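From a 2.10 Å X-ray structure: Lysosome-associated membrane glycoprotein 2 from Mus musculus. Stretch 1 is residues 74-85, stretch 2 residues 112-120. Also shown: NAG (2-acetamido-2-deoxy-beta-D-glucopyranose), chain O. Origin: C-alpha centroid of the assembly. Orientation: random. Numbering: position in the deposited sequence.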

# COMPACT_ATOMS: atom_id res chain seq x y z
N PHE A 74 -6.22 8.39 -1.99
CA PHE A 74 -7.56 8.22 -2.51
C PHE A 74 -8.15 9.61 -2.73
O PHE A 74 -8.27 10.38 -1.80
CB PHE A 74 -8.42 7.39 -1.55
CG PHE A 74 -7.77 6.11 -1.08
CD1 PHE A 74 -7.78 4.98 -1.88
CD2 PHE A 74 -7.16 6.04 0.17
CE1 PHE A 74 -7.19 3.79 -1.46
CE2 PHE A 74 -6.57 4.86 0.60
CZ PHE A 74 -6.58 3.74 -0.22
N THR A 75 -8.47 9.94 -3.98
CA THR A 75 -9.00 11.26 -4.31
C THR A 75 -10.42 11.15 -4.86
O THR A 75 -10.65 10.50 -5.88
CB THR A 75 -8.13 12.00 -5.34
OG1 THR A 75 -6.82 12.20 -4.80
CG2 THR A 75 -8.76 13.35 -5.65
N LYS A 76 -11.36 11.81 -4.20
CA LYS A 76 -12.77 11.62 -4.53
C LYS A 76 -13.21 12.38 -5.78
O LYS A 76 -12.85 13.54 -5.97
CB LYS A 76 -13.64 12.03 -3.34
CG LYS A 76 -15.12 11.76 -3.54
CD LYS A 76 -15.91 11.98 -2.27
CE LYS A 76 -17.40 11.85 -2.52
NZ LYS A 76 -18.17 11.71 -1.25
N GLU A 77 -13.94 11.68 -6.64
CA GLU A 77 -14.62 12.22 -7.83
C GLU A 77 -13.68 12.63 -8.97
O GLU A 77 -13.87 13.66 -9.63
CB GLU A 77 -15.54 13.37 -7.43
CG GLU A 77 -16.79 12.87 -6.71
CD GLU A 77 -17.74 13.98 -6.32
OE1 GLU A 77 -17.51 15.13 -6.75
OE2 GLU A 77 -18.71 13.70 -5.60
N ALA A 78 -12.67 11.79 -9.20
CA ALA A 78 -11.80 11.85 -10.36
C ALA A 78 -12.37 10.81 -11.32
O ALA A 78 -11.72 10.38 -12.31
CB ALA A 78 -10.36 11.58 -10.01
N SER A 79 -13.51 10.28 -10.84
CA SER A 79 -14.54 9.43 -11.50
C SER A 79 -14.68 7.95 -11.09
O SER A 79 -14.35 7.08 -11.90
CB SER A 79 -14.34 9.47 -13.03
OG SER A 79 -13.07 8.99 -13.44
N HIS A 80 -15.23 7.61 -9.92
CA HIS A 80 -15.58 8.54 -8.84
C HIS A 80 -14.66 8.61 -7.62
O HIS A 80 -14.85 9.47 -6.77
CB HIS A 80 -17.01 8.29 -8.37
CG HIS A 80 -18.01 9.18 -9.01
ND1 HIS A 80 -18.34 10.41 -8.47
CD2 HIS A 80 -18.70 9.07 -10.16
CE1 HIS A 80 -19.23 11.00 -9.25
NE2 HIS A 80 -19.46 10.21 -10.29
N TYR A 81 -13.72 7.69 -7.45
CA TYR A 81 -12.57 8.04 -6.64
C TYR A 81 -11.38 7.27 -7.16
O TYR A 81 -11.51 6.14 -7.63
CB TYR A 81 -12.79 7.84 -5.12
CG TYR A 81 -12.77 6.43 -4.54
CD1 TYR A 81 -11.58 5.82 -4.16
CD2 TYR A 81 -13.95 5.76 -4.28
CE1 TYR A 81 -11.56 4.56 -3.59
CE2 TYR A 81 -13.95 4.50 -3.71
CZ TYR A 81 -12.75 3.90 -3.37
OH TYR A 81 -12.75 2.65 -2.81
N SER A 82 -10.22 7.91 -7.12
CA SER A 82 -9.01 7.31 -7.67
C SER A 82 -8.10 6.81 -6.58
O SER A 82 -7.97 7.42 -5.52
CB SER A 82 -8.27 8.31 -8.56
OG SER A 82 -8.00 9.51 -7.86
N ILE A 83 -7.47 5.67 -6.86
CA ILE A 83 -6.41 5.13 -6.03
C ILE A 83 -5.12 5.50 -6.75
O ILE A 83 -4.89 5.07 -7.87
CB ILE A 83 -6.52 3.61 -5.86
CG1 ILE A 83 -7.86 3.24 -5.23
CG2 ILE A 83 -5.39 3.09 -5.01
CD1 ILE A 83 -8.12 1.78 -5.24
N HIS A 84 -4.31 6.32 -6.10
CA HIS A 84 -3.27 7.05 -6.80
C HIS A 84 -2.04 7.26 -5.89
O HIS A 84 -2.13 7.11 -4.68
CB HIS A 84 -3.88 8.36 -7.31
CG HIS A 84 -2.90 9.32 -7.91
ND1 HIS A 84 -1.97 8.95 -8.84
CD2 HIS A 84 -2.74 10.65 -7.72
CE1 HIS A 84 -1.25 10.01 -9.19
NE2 HIS A 84 -1.69 11.04 -8.50
N ASP A 85 -0.91 7.62 -6.49
CA ASP A 85 0.30 7.98 -5.74
C ASP A 85 0.74 6.92 -4.74
O ASP A 85 1.03 7.23 -3.58
CB ASP A 85 0.09 9.30 -4.99
CG ASP A 85 -0.22 10.46 -5.91
OD1 ASP A 85 0.41 10.57 -6.97
OD2 ASP A 85 -1.10 11.26 -5.56
N PRO A 112 3.09 4.38 -11.01
CA PRO A 112 2.31 5.18 -11.97
C PRO A 112 0.83 4.82 -12.00
O PRO A 112 0.05 5.55 -12.61
CB PRO A 112 2.96 4.84 -13.32
CG PRO A 112 4.27 4.17 -12.98
CD PRO A 112 4.03 3.47 -11.69
N GLU A 113 0.46 3.73 -11.33
CA GLU A 113 -0.92 3.27 -11.35
C GLU A 113 -1.86 4.36 -10.85
O GLU A 113 -1.56 5.08 -9.90
CB GLU A 113 -1.09 2.00 -10.50
CG GLU A 113 -2.49 1.39 -10.55
CD GLU A 113 -2.91 0.98 -11.95
OE1 GLU A 113 -2.06 0.45 -12.70
OE2 GLU A 113 -4.09 1.19 -12.31
N ASN A 114 -2.97 4.51 -11.55
CA ASN A 114 -4.06 5.37 -11.13
C ASN A 114 -5.34 4.60 -11.38
O ASN A 114 -5.84 4.53 -12.50
CB ASN A 114 -4.05 6.69 -11.90
CG ASN A 114 -5.05 7.70 -11.35
OD1 ASN A 114 -6.15 7.35 -10.93
ND2 ASN A 114 -4.66 8.97 -11.34
N PHE A 115 -5.87 4.00 -10.32
CA PHE A 115 -6.96 3.07 -10.49
C PHE A 115 -8.28 3.67 -10.09
O PHE A 115 -8.37 4.51 -9.20
CB PHE A 115 -6.71 1.79 -9.69
CG PHE A 115 -7.65 0.68 -10.03
CD1 PHE A 115 -7.65 0.10 -11.29
CD2 PHE A 115 -8.55 0.20 -9.08
CE1 PHE A 115 -8.52 -0.93 -11.60
CE2 PHE A 115 -9.42 -0.83 -9.39
CZ PHE A 115 -9.40 -1.40 -10.65
N LYS A 116 -9.31 3.22 -10.78
CA LYS A 116 -10.62 3.78 -10.60
C LYS A 116 -11.64 2.87 -9.94
O LYS A 116 -11.79 1.72 -10.32
CB LYS A 116 -11.12 4.25 -11.96
CG LYS A 116 -11.81 5.51 -11.78
CD LYS A 116 -10.92 6.39 -10.95
CE LYS A 116 -11.42 7.76 -11.02
NZ LYS A 116 -10.92 8.61 -9.93
N VAL A 117 -12.32 3.41 -8.94
CA VAL A 117 -13.32 2.65 -8.20
C VAL A 117 -14.54 3.53 -7.96
O VAL A 117 -14.42 4.69 -7.55
CB VAL A 117 -12.77 2.15 -6.84
CG1 VAL A 117 -13.85 1.45 -6.05
CG2 VAL A 117 -11.59 1.21 -7.06
N PRO A 118 -15.73 2.99 -8.24
CA PRO A 118 -16.98 3.70 -7.98
C PRO A 118 -17.17 4.00 -6.52
O PRO A 118 -16.57 3.36 -5.66
CB PRO A 118 -18.06 2.72 -8.46
CG PRO A 118 -17.38 1.84 -9.41
CD PRO A 118 -15.96 1.71 -8.94
N LEU A 119 -18.02 4.98 -6.24
CA LEU A 119 -18.40 5.29 -4.88
C LEU A 119 -19.43 4.26 -4.45
O LEU A 119 -19.94 3.51 -5.28
CB LEU A 119 -19.00 6.69 -4.78
CG LEU A 119 -18.18 7.77 -4.10
CD1 LEU A 119 -16.85 7.92 -4.78
CD2 LEU A 119 -18.96 9.08 -4.13
N ASP A 120 -19.71 4.23 -3.16
CA ASP A 120 -20.74 3.37 -2.59
C ASP A 120 -20.54 1.86 -2.81
O ASP A 120 -21.50 1.11 -2.77
CB ASP A 120 -22.10 3.77 -3.16
CG ASP A 120 -22.65 5.03 -2.52
OD1 ASP A 120 -22.07 5.48 -1.51
OD2 ASP A 120 -23.66 5.58 -3.02
C1 NAG O . -1.32 12.52 -2.80
C2 NAG O . -2.11 13.83 -2.92
C3 NAG O . -1.19 15.02 -2.63
C4 NAG O . -0.46 14.82 -1.31
C5 NAG O . 0.22 13.45 -1.30
C6 NAG O . 0.91 13.11 -0.00
C7 NAG O . -3.66 14.81 -4.57
C8 NAG O . -4.14 14.77 -6.00
N2 NAG O . -2.70 13.94 -4.26
O3 NAG O . -1.95 16.22 -2.60
O4 NAG O . 0.53 15.83 -1.14
O5 NAG O . -0.77 12.44 -1.52
O6 NAG O . 1.29 11.74 0.02
O7 NAG O . -4.13 15.59 -3.75

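Residues 81-85 of stretch 1 run antiparallel to the strand at 115-117, the two axes approaching to 4.8 Å, and together the stretches bury 719 Å². Ahead of this pairing, Lys 76 lies extended, all four chi angles t, and its CE reaches CD2 of Leu 119 at 3.6 Å, an aliphatic contact. In the turn that follows, Lys 116 passes close to Ser 79, with its CE 3.2 Å from Ser 79 OG.

At Tyr 81 the backbones join: its N donates to Val 117 O and its O accepts from Val 117 N, both at 3.1 Å. The Tyr 81 ring receives Val 117 CB over one face, a CH-pi contact 4.2 Å from the centroid, while Leu 119 CD1 lies at the ring edge, 3.7 Å from Tyr 81 CD2. Ser 82 sits at a non-hydrogen-bonded position opposite Lys 116, where its CA approaches Phe 115 O at 3.3 Å in a CA-H...O contact. The next pair is tighter: Ile 83 N to Phe 115 O and Phe 115 N to Ile 83 O are both 2.8 Å and nearly straight. On the face shared with Tyr 81, Ile 83 CD1 packs 4.0 Å from Val 117 CG2. Finally, Asn 114 ND2 lies over the His 84 ring, 3.7 Å from ND1, which finds no hydrogen-bonding partner.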